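Side-chain contacts in PUM-HD domain-containing protein (Caenorhabditis elegans, PDB 7CGF), which probably binds the 3' untranslated regions of messenger RNAs, the Pumilio repeats of this PUM-HD domain holding a short PBE RNA: residues Q52-S57 against Q88-Y93; F82-V87 against Q116-R121; R97-L102 against E128-P133. The protein carries 2 engineered substitutions. One frame throughout, in Å; residues are numbered along the deposited sequence.

Interaction 1 (Q52-S57 against Q88-Y93); sequences QELASS and QKFFEY. With nucleotides of chain B.
Segments 52-57 and 88-93, at the ends of helices 44-56 and 83-89, come nearest at Leu54 and Lys89, whose CA atoms are 7.2 Å apart; from Lys89 to Glu92 the second segment makes a type I beta turn. Leu54 carries most of the contact with its two methyls. CD1 lies against the aliphatic part of Lys89, 3.6 Å from Lys89 CB, while Leu54 CD2 meets the far end of the Phe90 ring, 3.8 Å from Phe90 CZ, the two side chains crossing at about a right angle. The bend of Lys89 at chi2 (-59°) carries NZ to 4.1 Å from Ala55 CB, a loose contact. These are neighbouring Pumilio repeats, 32-68 and 69-104, of the curved helical array, and Gln88 faces the bound RNA. Extended beyond CG, it gives an almost straight hydrogen bond from NE2 to O4 of U7 of chain B (2.9 Å, 174°), while OE1 accepts from Lys125 NZ, fixing the amide's turn. With an alanine here, U7 of chain B would probably lose this bond, and Lys125 would keep Glu92 but not the amide oxygen. On the first helix, Ser56 OG and N reach Gln52 O from opposite faces of its plane.

Interaction 2 (F82-V87 against Q116-R121); sequences FGNYVV and QMYACR. With nucleotides of chain B.
Asn84 and Tyr118 meet by van der Waals contact alone: Asn84 ND2 lies 3.9 Å from Tyr118 CB, and the amide approaches the ring obliquely. Arg121 adds a looser touch through its CB. What unites the two segments is U7 of chain B, held between them. The hydrogen bonds from these segments to the base are made by Asn84. Its OD1 accepts from N3 of U7 of chain B at 2.9 Å and 169°, nearly straight; its ND2 makes a weak, bent bond of 133° to O2 of the same base and also gives to Asp80 O, which helps settle which end of the amide is which. With chi1 at 78°, CG sits between the backbone N and the carbonyl carbon, and the amide is thereby turned to the uracil. Flat groups supply the rest. The Arg121 guanidinium, on a chain folded at chi2 and chi3, slips between two bases, with C5 of U7 of chain B 3.3 Å above its plane on one face and C5 of A6 of chain B 3.4 Å away over the other. Tyr85 turns one ring face to the exocyclic amine of A8 of chain B. An acceptor facing N3 and a donor facing O2 match the N3-H and O2 of uracil, as in other Pumilio repeats that read bases by their edges.

Interaction 3 (R97-L102 against E128-P133); sequences RHWARL and EKINEP
Trp99 lays one face of its indole over Ile130. The CA of Ile130 stands 3.8 Å from the centroid of the six-membered ring, 25° off the normal, a CH-pi contact made by the backbone itself. Nearer the middle of the indole, Ile130 CG2 rests 3.7 Å from Trp99 CD2, and the two side chains run past each other in opposite directions. The torsion of Ile130 divides its branches: with chi1 at 70°, CG2 lies beside the backbone N and covers the indole, while CG1 takes the position between the backbone N and the carbonyl carbon, the side chain as a whole also touching Gln135 and Ile138 of helix 132-142. The far end of the indole meets the carbonyl of Lys129, the residue before Ile130, Trp99 CH2 lying 3.3 Å from Lys129 O in an oblique approach. The contact joins repeats 69-104 and 105-140 on the side of the Pumilio superhelix turned away from the RNA, with its nearest atom about 9 Å from the nucleic acid. Here helix 99-106 packs against the short connection from helix 119-129 to helix 132-142. Asn131 in that connection does two jobs. It is the N-cap of helix 132-142, its OD1 capping a backbone N further on; its amide nitrogen, in turn, sits at the edge of the indole near the ring plane, 3.6 Å from Trp99 CE3, with amide and ring planes 43° apart. The polar atom of the indole is satisfied too, since Trp99 NE1 gives a hydrogen bond to Glu92 O, which fixes the rotation of the ring. Leu134 and Phe91 also pack against Trp99, and Phe91 reaches Ile130 as well.

Overall arrangement
Along the chain, interaction 1 opens at 52-57 on helix 44-56 and closes at 88-93, just past the start of interaction 2, whose first segment, 82-87, shares helix 83-89. Interactions 1 and 2 therefore cross. Interaction 3 opens at 97-102 after interaction 1 has closed and crosses interaction 2, which closes at 116-121 on helix 119-129; the end of that helix starts the last segment, 128-133. Interaction 1 ties repeat 32-68 to 69-104 and also reaches the RNA through Gln88; the others tie 69-104 to 105-140, interaction 2 at the RNA, interaction 3 farther from it. The contacts also touch: Gln88 packs on Arg121, Phe91 O on Lys129 CB, Val87 O on Leu102 CD2.

Interaction 1 (Q52-S57 against Q88-Y93)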
loop_
_atom_site.group_PDB
_atom_site.type_symbol
_atom_site.label_atom_id
_atom_site.label_comp_id
_atom_site.label_asym_id
_atom_site.label_seq_id
_atom_site.Cartn_x
_atom_site.Cartn_y
_atom_site.Cartn_z
ATOM N N GLN A 52 -8.491 20.220 -20.252
ATOM C CA GLN A 52 -8.130 19.857 -21.616
ATOM C C GLN A 52 -7.251 20.923 -22.245
ATOM O O GLN A 52 -6.282 20.594 -22.943
ATOM C CB GLN A 52 -9.375 19.611 -22.460
ATOM C CG GLN A 52 -9.061 18.947 -23.820
ATOM C CD GLN A 52 -7.973 17.854 -23.746
ATOM O OE1 GLN A 52 -6.912 17.962 -24.382
ATOM N NE2 GLN A 52 -8.244 16.789 -22.984
ATOM N N GLU A 53 -7.559 22.206 -21.997
ATOM C CA GLU A 53 -6.708 23.280 -22.505
ATOM C C GLU A 53 -5.317 23.219 -21.894
ATOM O O GLU A 53 -4.318 23.418 -22.592
ATOM C CB GLU A 53 -7.340 24.644 -22.228
ATOM C CG GLU A 53 -8.578 24.908 -23.035
ATOM C CD GLU A 53 -8.291 24.888 -24.521
ATOM O OE1 GLU A 53 -7.350 25.592 -24.948
ATOM O OE2 GLU A 53 -8.991 24.150 -25.249
ATOM N N LEU A 54 -5.227 22.955 -20.590
ATOM C CA LEU A 54 -3.919 22.877 -19.950
ATOM C C LEU A 54 -3.107 21.713 -20.488
ATOM O O LEU A 54 -1.869 21.767 -20.493
ATOM C CB LEU A 54 -4.071 22.739 -18.437
ATOM C CG LEU A 54 -4.505 24.021 -17.734
ATOM C CD1 LEU A 54 -4.740 23.720 -16.266
ATOM C CD2 LEU A 54 -3.419 25.069 -17.893
ATOM N N ALA A 55 -3.779 20.648 -20.928
ATOM C CA ALA A 55 -3.061 19.484 -21.433
ATOM C C ALA A 55 -2.655 19.655 -22.886
ATOM O O ALA A 55 -1.609 19.140 -23.296
ATOM C CB ALA A 55 -3.922 18.228 -21.291
ATOM N N SER A 56 -3.458 20.371 -23.667
ATOM C CA SER A 56 -3.283 20.443 -25.112
ATOM C C SER A 56 -2.646 21.740 -25.592
ATOM O O SER A 56 -2.155 21.783 -26.731
ATOM C CB SER A 56 -4.636 20.264 -25.814
ATOM O OG SER A 56 -5.410 21.454 -25.771
ATOM N N SER A 57 -2.642 22.788 -24.772
ATOM C CA SER A 57 -2.125 24.075 -25.220
ATOM C C SER A 57 -0.610 24.045 -25.390
ATOM O O SER A 57 0.122 23.504 -24.557
ATOM C CB SER A 57 -2.501 25.180 -24.234
ATOM O OG SER A 57 -1.855 26.398 -24.573
ATOM N N GLN A 88 -4.162 20.128 -9.578
ATOM C CA GLN A 88 -3.179 19.091 -9.868
ATOM C C GLN A 88 -2.447 19.340 -11.179
ATOM O O GLN A 88 -1.290 18.929 -11.320
ATOM C CB GLN A 88 -3.850 17.731 -9.914
ATOM C CG GLN A 88 -4.195 17.220 -8.563
ATOM C CD GLN A 88 -4.711 15.805 -8.631
ATOM O OE1 GLN A 88 -4.011 14.894 -9.085
ATOM N NE2 GLN A 88 -5.959 15.611 -8.208
ATOM N N LYS A 89 -3.105 19.969 -12.157
ATOM C CA LYS A 89 -2.440 20.226 -13.430
ATOM C C LYS A 89 -1.165 21.036 -13.248
ATOM O O LYS A 89 -0.219 20.883 -14.031
ATOM C CB LYS A 89 -3.373 20.973 -14.390
ATOM C CG LYS A 89 -4.461 20.118 -15.029
ATOM C CD LYS A 89 -3.843 18.975 -15.808
ATOM C CE LYS A 89 -4.845 18.300 -16.734
ATOM N NZ LYS A 89 -4.218 17.103 -17.404
ATOM N N PHE A 90 -1.122 21.914 -12.254
ATOM C CA PHE A 90 0.050 22.758 -12.067
ATOM C C PHE A 90 1.127 22.118 -11.196
ATOM O O PHE A 90 2.132 22.775 -10.893
ATOM C CB PHE A 90 -0.372 24.115 -11.516
ATOM C CG PHE A 90 -1.036 24.969 -12.552
ATOM C CD1 PHE A 90 -0.275 25.581 -13.535
ATOM C CD2 PHE A 90 -2.404 25.100 -12.584
ATOM C CE1 PHE A 90 -0.885 26.358 -14.518
ATOM C CE2 PHE A 90 -3.022 25.863 -13.561
ATOM C CZ PHE A 90 -2.259 26.502 -14.527
ATOM N N PHE A 91 0.956 20.853 -10.798
ATOM C CA PHE A 91 2.042 20.083 -10.214
ATOM C C PHE A 91 2.619 19.071 -11.193
ATOM O O PHE A 91 3.499 18.290 -10.820
ATOM C CB PHE A 91 1.572 19.358 -8.938
ATOM C CG PHE A 91 1.547 20.228 -7.718
ATOM C CD1 PHE A 91 2.681 20.910 -7.314
ATOM C CD2 PHE A 91 0.394 20.343 -6.950
ATOM C CE1 PHE A 91 2.671 21.702 -6.182
ATOM C CE2 PHE A 91 0.374 21.127 -5.805
ATOM C CZ PHE A 91 1.522 21.821 -5.429
ATOM N N GLU A 92 2.152 19.069 -12.435
ATOM C CA GLU A 92 2.635 18.111 -13.415
ATOM C C GLU A 92 4.029 18.497 -13.906
ATOM O O GLU A 92 4.458 19.651 -13.805
ATOM C CB GLU A 92 1.693 18.021 -14.619
ATOM C CG GLU A 92 0.264 17.561 -14.323
ATOM C CD GLU A 92 0.159 16.096 -13.899
ATOM O OE1 GLU A 92 1.083 15.295 -14.188
ATOM O OE2 GLU A 92 -0.872 15.749 -13.275
ATOM N N TYR A 93 4.745 17.510 -14.447
ATOM C CA TYR A 93 5.937 17.842 -15.218
ATOM C C TYR A 93 5.535 18.760 -16.365
ATOM O O TYR A 93 4.497 18.565 -17.006
ATOM C CB TYR A 93 6.607 16.580 -15.782
ATOM C CG TYR A 93 7.035 15.531 -14.775
ATOM C CD1 TYR A 93 7.674 15.880 -13.590
ATOM C CD2 TYR A 93 6.805 14.178 -15.024
ATOM C CE1 TYR A 93 8.068 14.906 -12.671
ATOM C CE2 TYR A 93 7.200 13.197 -14.115
ATOM C CZ TYR A 93 7.826 13.566 -12.946
ATOM O OH TYR A 93 8.207 12.586 -12.058
ATOM P P U B 7 -12.776 6.095 -4.038
ATOM O OP1 U B 7 -14.226 5.729 -4.055
ATOM O OP2 U B 7 -11.779 5.296 -4.792
ATOM O "O5'" U B 7 -12.603 7.573 -4.570
ATOM C "C5'" U B 7 -12.809 7.860 -5.933
ATOM C "C4'" U B 7 -13.074 9.319 -6.099
ATOM O "O4'" U B 7 -11.851 10.060 -5.944
ATOM C "C3'" U B 7 -13.600 9.740 -7.458
ATOM O "O3'" U B 7 -15.009 9.563 -7.505
ATOM C "C2'" U B 7 -13.177 11.214 -7.569
ATOM O "O2'" U B 7 -14.234 12.057 -7.119
ATOM C "C1'" U B 7 -11.987 11.308 -6.589
ATOM N N1 U B 7 -10.672 11.696 -7.165
ATOM C C2 U B 7 -10.380 13.040 -7.185
ATOM O O2 U B 7 -11.195 13.866 -6.827
ATOM N N3 U B 7 -9.141 13.383 -7.681
ATOM C C4 U B 7 -8.185 12.501 -8.134
ATOM O O4 U B 7 -7.101 12.923 -8.545
ATOM C C5 U B 7 -8.552 11.121 -8.053
ATOM C C6 U B 7 -9.752 10.767 -7.581
#

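Interaction 2 (F82-V87 against Q116-R121)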
loop_
_atom_site.group_PDB
_atom_site.type_symbol
_atom_site.label_atom_id
_atom_site.label_comp_id
_atom_site.label_asym_id
_atom_site.label_seq_id
_atom_site.Cartn_x
_atom_site.Cartn_y
_atom_site.Cartn_z
ATOM N N PHE A 82 -14.424 18.890 -8.398
ATOM C CA PHE A 82 -13.925 19.174 -9.743
ATOM C C PHE A 82 -12.707 20.079 -9.760
ATOM O O PHE A 82 -11.860 19.935 -10.652
ATOM C CB PHE A 82 -15.038 19.814 -10.595
ATOM C CG PHE A 82 -16.283 18.978 -10.648
ATOM C CD1 PHE A 82 -16.205 17.628 -10.981
ATOM C CD2 PHE A 82 -17.518 19.521 -10.305
ATOM C CE1 PHE A 82 -17.330 16.833 -11.012
ATOM C CE2 PHE A 82 -18.657 18.744 -10.342
ATOM C CZ PHE A 82 -18.580 17.403 -10.679
ATOM N N GLY A 83 -12.576 20.980 -8.780
ATOM C CA GLY A 83 -11.466 21.909 -8.762
ATOM C C GLY A 83 -10.136 21.267 -8.426
ATOM O O GLY A 83 -9.086 21.799 -8.812
ATOM N N ASN A 84 -10.149 20.127 -7.735
ATOM C CA ASN A 84 -8.872 19.561 -7.337
ATOM C C ASN A 84 -8.053 19.156 -8.557
ATOM O O ASN A 84 -6.821 19.234 -8.517
ATOM C CB ASN A 84 -9.082 18.385 -6.361
ATOM C CG ASN A 84 -9.503 17.093 -7.050
ATOM O OD1 ASN A 84 -8.661 16.280 -7.447
ATOM N ND2 ASN A 84 -10.805 16.880 -7.146
ATOM N N TYR A 85 -8.712 18.766 -9.655
ATOM C CA TYR A 85 -7.973 18.383 -10.862
ATOM C C TYR A 85 -7.264 19.571 -11.484
ATOM O O TYR A 85 -6.177 19.415 -12.060
ATOM C CB TYR A 85 -8.909 17.762 -11.896
ATOM C CG TYR A 85 -9.632 16.561 -11.394
ATOM C CD1 TYR A 85 -8.995 15.336 -11.276
ATOM C CD2 TYR A 85 -10.962 16.661 -11.004
ATOM C CE1 TYR A 85 -9.687 14.220 -10.795
ATOM C CE2 TYR A 85 -11.638 15.584 -10.529
ATOM C CZ TYR A 85 -11.009 14.372 -10.413
ATOM O OH TYR A 85 -11.725 13.308 -9.940
ATOM N N VAL A 86 -7.893 20.754 -11.430
ATOM C CA VAL A 86 -7.265 21.965 -11.960
ATOM C C VAL A 86 -5.994 22.285 -11.191
ATOM O O VAL A 86 -4.951 22.588 -11.785
ATOM C CB VAL A 86 -8.260 23.138 -11.925
ATOM C CG1 VAL A 86 -7.575 24.469 -12.313
ATOM C CG2 VAL A 86 -9.417 22.858 -12.849
ATOM N N VAL A 87 -6.045 22.200 -9.858
ATOM C CA VAL A 87 -4.842 22.420 -9.067
ATOM C C VAL A 87 -3.771 21.396 -9.423
ATOM O O VAL A 87 -2.589 21.741 -9.576
ATOM C CB VAL A 87 -5.156 22.405 -7.560
ATOM C CG1 VAL A 87 -3.861 22.701 -6.764
ATOM C CG2 VAL A 87 -6.270 23.428 -7.239
ATOM N N GLN A 116 -8.459 15.231 3.876
ATOM C CA GLN A 116 -9.614 15.501 3.025
ATOM C C GLN A 116 -9.561 14.674 1.748
ATOM O O GLN A 116 -8.485 14.457 1.176
ATOM C CB GLN A 116 -9.674 16.999 2.719
ATOM C CG GLN A 116 -9.904 17.801 4.001
ATOM C CD GLN A 116 -9.712 19.294 3.850
ATOM O OE1 GLN A 116 -9.377 19.790 2.778
ATOM N NE2 GLN A 116 -9.903 20.019 4.942
ATOM N N MET A 117 -10.732 14.218 1.273
ATOM C CA MET A 117 -10.692 13.198 0.231
ATOM C C MET A 117 -10.258 13.761 -1.111
ATOM O O MET A 117 -9.614 13.052 -1.884
ATOM C CB MET A 117 -12.033 12.483 0.095
ATOM C CG MET A 117 -13.182 13.325 -0.373
ATOM S SD MET A 117 -14.633 12.232 -0.597
ATOM C CE MET A 117 -15.909 13.476 -0.797
ATOM N N TYR A 118 -10.576 15.025 -1.415
ATOM C CA TYR A 118 -10.071 15.573 -2.673
ATOM C C TYR A 118 -8.706 16.242 -2.505
ATOM O O TYR A 118 -7.807 16.022 -3.322
ATOM C CB TYR A 118 -11.080 16.571 -3.255
ATOM C CG TYR A 118 -12.462 15.991 -3.455
ATOM C CD1 TYR A 118 -12.659 14.827 -4.193
ATOM C CD2 TYR A 118 -13.577 16.625 -2.915
ATOM C CE1 TYR A 118 -13.938 14.292 -4.367
ATOM C CE2 TYR A 118 -14.852 16.087 -3.078
ATOM C CZ TYR A 118 -15.028 14.941 -3.813
ATOM O OH TYR A 118 -16.299 14.409 -3.989
ATOM N N ALA A 119 -8.516 17.014 -1.436
ATOM C CA ALA A 119 -7.249 17.719 -1.247
ATOM C C ALA A 119 -6.078 16.760 -1.050
ATOM O O ALA A 119 -4.949 17.066 -1.458
ATOM C CB ALA A 119 -7.359 18.677 -0.059
ATOM N N CYS A 120 -6.315 15.586 -0.460
ATOM C CA CYS A 120 -5.202 14.658 -0.298
ATOM C C CYS A 120 -4.683 14.152 -1.644
ATOM O O CYS A 120 -3.523 13.732 -1.731
ATOM C CB CYS A 120 -5.608 13.483 0.610
ATOM S SG CYS A 120 -6.480 12.145 -0.204
ATOM N N ARG A 121 -5.512 14.177 -2.691
ATOM C CA ARG A 121 -5.041 13.804 -4.023
ATOM C C ARG A 121 -4.124 14.875 -4.596
ATOM O O ARG A 121 -3.183 14.552 -5.336
ATOM C CB ARG A 121 -6.225 13.568 -4.968
ATOM C CG ARG A 121 -7.352 12.681 -4.394
ATOM C CD ARG A 121 -6.821 11.340 -3.864
ATOM N NE ARG A 121 -6.426 10.402 -4.918
ATOM C CZ ARG A 121 -7.223 9.467 -5.437
ATOM N NH1 ARG A 121 -6.763 8.649 -6.370
ATOM N NH2 ARG A 121 -8.472 9.340 -5.018
ATOM P P U B 7 -12.776 6.095 -4.038
ATOM O OP1 U B 7 -14.226 5.729 -4.055
ATOM O OP2 U B 7 -11.779 5.296 -4.792
ATOM O "O5'" U B 7 -12.603 7.573 -4.570
ATOM C "C5'" U B 7 -12.809 7.860 -5.933
ATOM C "C4'" U B 7 -13.074 9.319 -6.099
ATOM O "O4'" U B 7 -11.851 10.060 -5.944
ATOM C "C3'" U B 7 -13.600 9.740 -7.458
ATOM O "O3'" U B 7 -15.009 9.563 -7.505
ATOM C "C2'" U B 7 -13.177 11.214 -7.569
ATOM O "O2'" U B 7 -14.234 12.057 -7.119
ATOM C "C1'" U B 7 -11.987 11.308 -6.589
ATOM N N1 U B 7 -10.672 11.696 -7.165
ATOM C C2 U B 7 -10.380 13.040 -7.185
ATOM O O2 U B 7 -11.195 13.866 -6.827
ATOM N N3 U B 7 -9.141 13.383 -7.681
ATOM C C4 U B 7 -8.185 12.501 -8.134
ATOM O O4 U B 7 -7.101 12.923 -8.545
ATOM C C5 U B 7 -8.552 11.121 -8.053
ATOM C C6 U B 7 -9.752 10.767 -7.581
ATOM P P A B 8 -15.740 9.181 -8.877
ATOM O OP1 A B 8 -17.106 8.672 -8.570
ATOM O OP2 A B 8 -14.735 8.448 -9.705
ATOM O "O5'" A B 8 -15.920 10.571 -9.614
ATOM C "C5'" A B 8 -16.845 11.538 -9.145
ATOM C "C4'" A B 8 -17.242 12.461 -10.265
ATOM O "O4'" A B 8 -16.062 13.181 -10.737
ATOM C "C3'" A B 8 -17.831 11.762 -11.492
ATOM O "O3'" A B 8 -18.824 12.613 -12.062
ATOM C "C2'" A B 8 -16.638 11.700 -12.438
ATOM O "O2'" A B 8 -16.974 11.556 -13.805
ATOM C "C1'" A B 8 -15.972 13.041 -12.138
ATOM N N9 A B 8 -14.564 13.146 -12.540
ATOM C C8 A B 8 -13.590 12.200 -12.406
ATOM N N7 A B 8 -12.422 12.578 -12.883
ATOM C C5 A B 8 -12.652 13.881 -13.341
ATOM C C6 A B 8 -11.835 14.842 -13.951
ATOM N N6 A B 8 -10.535 14.686 -14.225
ATOM N N1 A B 8 -12.402 16.025 -14.283
ATOM C C2 A B 8 -13.698 16.233 -14.030
ATOM N N3 A B 8 -14.555 15.403 -13.458
ATOM C C4 A B 8 -13.972 14.236 -13.134
ATOM P P A B 6 -10.606 2.376 0.796
ATOM O OP1 A B 6 -11.552 2.937 1.786
ATOM O OP2 A B 6 -11.046 1.509 -0.319
ATOM O "O5'" A B 6 -9.828 3.602 0.134
ATOM C "C5'" A B 6 -10.303 4.181 -1.074
ATOM C "C4'" A B 6 -10.638 5.644 -0.905
ATOM O "O4'" A B 6 -9.502 6.353 -0.364
ATOM C "C3'" A B 6 -10.968 6.367 -2.197
ATOM O "O3'" A B 6 -12.335 6.214 -2.516
ATOM C "C2'" A B 6 -10.573 7.818 -1.919
ATOM O "O2'" A B 6 -11.639 8.510 -1.277
ATOM C "C1'" A B 6 -9.420 7.651 -0.922
ATOM N N9 A B 6 -8.076 7.805 -1.525
ATOM C C8 A B 6 -7.144 8.757 -1.164
ATOM N N7 A B 6 -6.012 8.676 -1.851
ATOM C C5 A B 6 -6.228 7.602 -2.716
ATOM C C6 A B 6 -5.424 7.000 -3.708
ATOM N N6 A B 6 -4.180 7.402 -3.995
ATOM N N1 A B 6 -5.927 5.958 -4.400
ATOM C C2 A B 6 -7.169 5.535 -4.122
ATOM N N3 A B 6 -8.019 6.015 -3.219
ATOM C C4 A B 6 -7.490 7.052 -2.527
#

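Interaction 3 (R97-L102 against E128-P133)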
loop_
_atom_site.group_PDB
_atom_site.type_symbol
_atom_site.label_atom_id
_atom_site.label_comp_id
_atom_site.label_asym_id
_atom_site.label_seq_id
_atom_site.Cartn_x
_atom_site.Cartn_y
_atom_site.Cartn_z
ATOM N N ARG A 97 7.869 25.540 -13.324
ATOM C CA ARG A 97 8.040 26.949 -12.994
ATOM C C ARG A 97 7.036 27.424 -11.955
ATOM O O ARG A 97 7.249 28.469 -11.334
ATOM C CB ARG A 97 7.915 27.793 -14.264
ATOM C CG ARG A 97 6.542 27.713 -14.915
ATOM C CD ARG A 97 6.577 28.252 -16.348
ATOM N NE ARG A 97 5.249 28.280 -16.957
ATOM C CZ ARG A 97 4.653 27.226 -17.500
ATOM N NH1 ARG A 97 5.262 26.046 -17.516
ATOM N NH2 ARG A 97 3.443 27.348 -18.032
ATOM N N HIS A 98 5.949 26.676 -11.758
ATOM C CA HIS A 98 4.877 27.051 -10.850
ATOM C C HIS A 98 4.875 26.266 -9.546
ATOM O O HIS A 98 4.105 26.612 -8.645
ATOM C CB HIS A 98 3.532 26.852 -11.542
ATOM C CG HIS A 98 3.285 27.831 -12.641
ATOM N ND1 HIS A 98 2.759 27.464 -13.862
ATOM C CD2 HIS A 98 3.482 29.167 -12.697
ATOM C CE1 HIS A 98 2.646 28.535 -14.624
ATOM N NE2 HIS A 98 3.082 29.580 -13.943
ATOM N N TRP A 99 5.727 25.247 -9.418
ATOM C CA TRP A 99 5.646 24.338 -8.275
ATOM C C TRP A 99 5.842 25.073 -6.955
ATOM O O TRP A 99 5.085 24.867 -5.998
ATOM C CB TRP A 99 6.689 23.238 -8.405
ATOM C CG TRP A 99 6.432 22.216 -9.447
ATOM C CD1 TRP A 99 5.312 22.060 -10.219
ATOM C CD2 TRP A 99 7.334 21.189 -9.835
ATOM N NE1 TRP A 99 5.468 20.986 -11.062
ATOM C CE2 TRP A 99 6.699 20.430 -10.843
ATOM C CE3 TRP A 99 8.627 20.837 -9.430
ATOM C CZ2 TRP A 99 7.313 19.338 -11.454
ATOM C CZ3 TRP A 99 9.232 19.755 -10.029
ATOM C CH2 TRP A 99 8.571 19.010 -11.029
ATOM N N ALA A 100 6.878 25.918 -6.869
ATOM C CA ALA A 100 7.176 26.561 -5.594
ATOM C C ALA A 100 6.064 27.519 -5.178
ATOM O O ALA A 100 5.661 27.534 -4.009
ATOM C CB ALA A 100 8.522 27.281 -5.664
ATOM N N ARG A 101 5.542 28.314 -6.120
ATOM C CA ARG A 101 4.454 29.225 -5.792
ATOM C C ARG A 101 3.205 28.465 -5.375
ATOM O O ARG A 101 2.472 28.909 -4.483
ATOM C CB ARG A 101 4.134 30.139 -6.977
ATOM C CG ARG A 101 5.157 31.235 -7.214
ATOM C CD ARG A 101 4.777 32.048 -8.456
ATOM N NE ARG A 101 3.462 32.670 -8.314
ATOM C CZ ARG A 101 2.795 33.243 -9.314
ATOM N NH1 ARG A 101 1.598 33.782 -9.097
ATOM N NH2 ARG A 101 3.322 33.262 -10.534
ATOM N N LEU A 102 2.952 27.312 -5.999
ATOM C CA LEU A 102 1.749 26.556 -5.664
ATOM C C LEU A 102 1.885 25.880 -4.301
ATOM O O LEU A 102 0.924 25.845 -3.526
ATOM C CB LEU A 102 1.447 25.539 -6.771
ATOM C CG LEU A 102 0.105 24.816 -6.659
ATOM C CD1 LEU A 102 -1.025 25.812 -6.520
ATOM C CD2 LEU A 102 -0.110 23.885 -7.840
ATOM N N GLU A 128 4.405 13.198 -5.737
ATOM C CA GLU A 128 4.790 12.353 -6.857
ATOM C C GLU A 128 5.707 13.070 -7.834
ATOM O O GLU A 128 6.547 12.429 -8.477
ATOM C CB GLU A 128 3.530 11.884 -7.583
ATOM C CG GLU A 128 3.744 11.180 -8.905
ATOM C CD GLU A 128 4.351 9.806 -8.758
ATOM O OE1 GLU A 128 4.297 9.238 -7.635
ATOM O OE2 GLU A 128 4.871 9.294 -9.777
ATOM N N LYS A 129 5.576 14.386 -7.959
ATOM C CA LYS A 129 6.195 15.113 -9.068
ATOM C C LYS A 129 7.320 16.059 -8.670
ATOM O O LYS A 129 8.302 16.186 -9.417
ATOM C CB LYS A 129 5.135 15.913 -9.824
ATOM C CG LYS A 129 4.004 15.062 -10.432
ATOM C CD LYS A 129 4.493 14.206 -11.578
ATOM C CE LYS A 129 3.331 13.476 -12.250
ATOM N NZ LYS A 129 3.761 12.664 -13.421
ATOM N N ILE A 130 7.215 16.739 -7.532
ATOM C CA ILE A 130 8.063 17.901 -7.284
ATOM C C ILE A 130 9.434 17.522 -6.740
ATOM O O ILE A 130 9.668 16.391 -6.290
ATOM C CB ILE A 130 7.374 18.905 -6.343
ATOM C CG1 ILE A 130 7.279 18.348 -4.912
ATOM C CG2 ILE A 130 6.019 19.318 -6.911
ATOM C CD1 ILE A 130 6.357 19.152 -3.981
ATOM N N ASN A 131 10.349 18.484 -6.774
ATOM C CA ASN A 131 11.724 18.248 -6.356
ATOM C C ASN A 131 11.826 18.096 -4.834
ATOM O O ASN A 131 10.927 18.467 -4.075
ATOM C CB ASN A 131 12.616 19.391 -6.840
ATOM C CG ASN A 131 12.065 20.742 -6.465
ATOM O OD1 ASN A 131 12.116 21.147 -5.305
ATOM N ND2 ASN A 131 11.507 21.440 -7.441
ATOM N N GLU A 132 12.964 17.558 -4.395
ATOM C CA GLU A 132 13.103 17.168 -2.995
ATOM C C GLU A 132 12.941 18.317 -2.000
ATOM O O GLU A 132 12.265 18.110 -0.978
ATOM C CB GLU A 132 14.447 16.462 -2.809
ATOM C CG GLU A 132 14.634 15.848 -1.447
ATOM C CD GLU A 132 15.953 15.135 -1.364
ATOM O OE1 GLU A 132 16.978 15.810 -1.097
ATOM O OE2 GLU A 132 15.962 13.918 -1.614
ATOM N N PRO A 133 13.518 19.513 -2.202
ATOM C CA PRO A 133 13.262 20.610 -1.255
ATOM C C PRO A 133 11.794 20.935 -1.049
ATOM O O PRO A 133 11.390 21.270 0.067
ATOM C CB PRO A 133 14.011 21.789 -1.896
ATOM C CG PRO A 133 15.136 21.137 -2.606
ATOM C CD PRO A 133 14.553 19.889 -3.188
#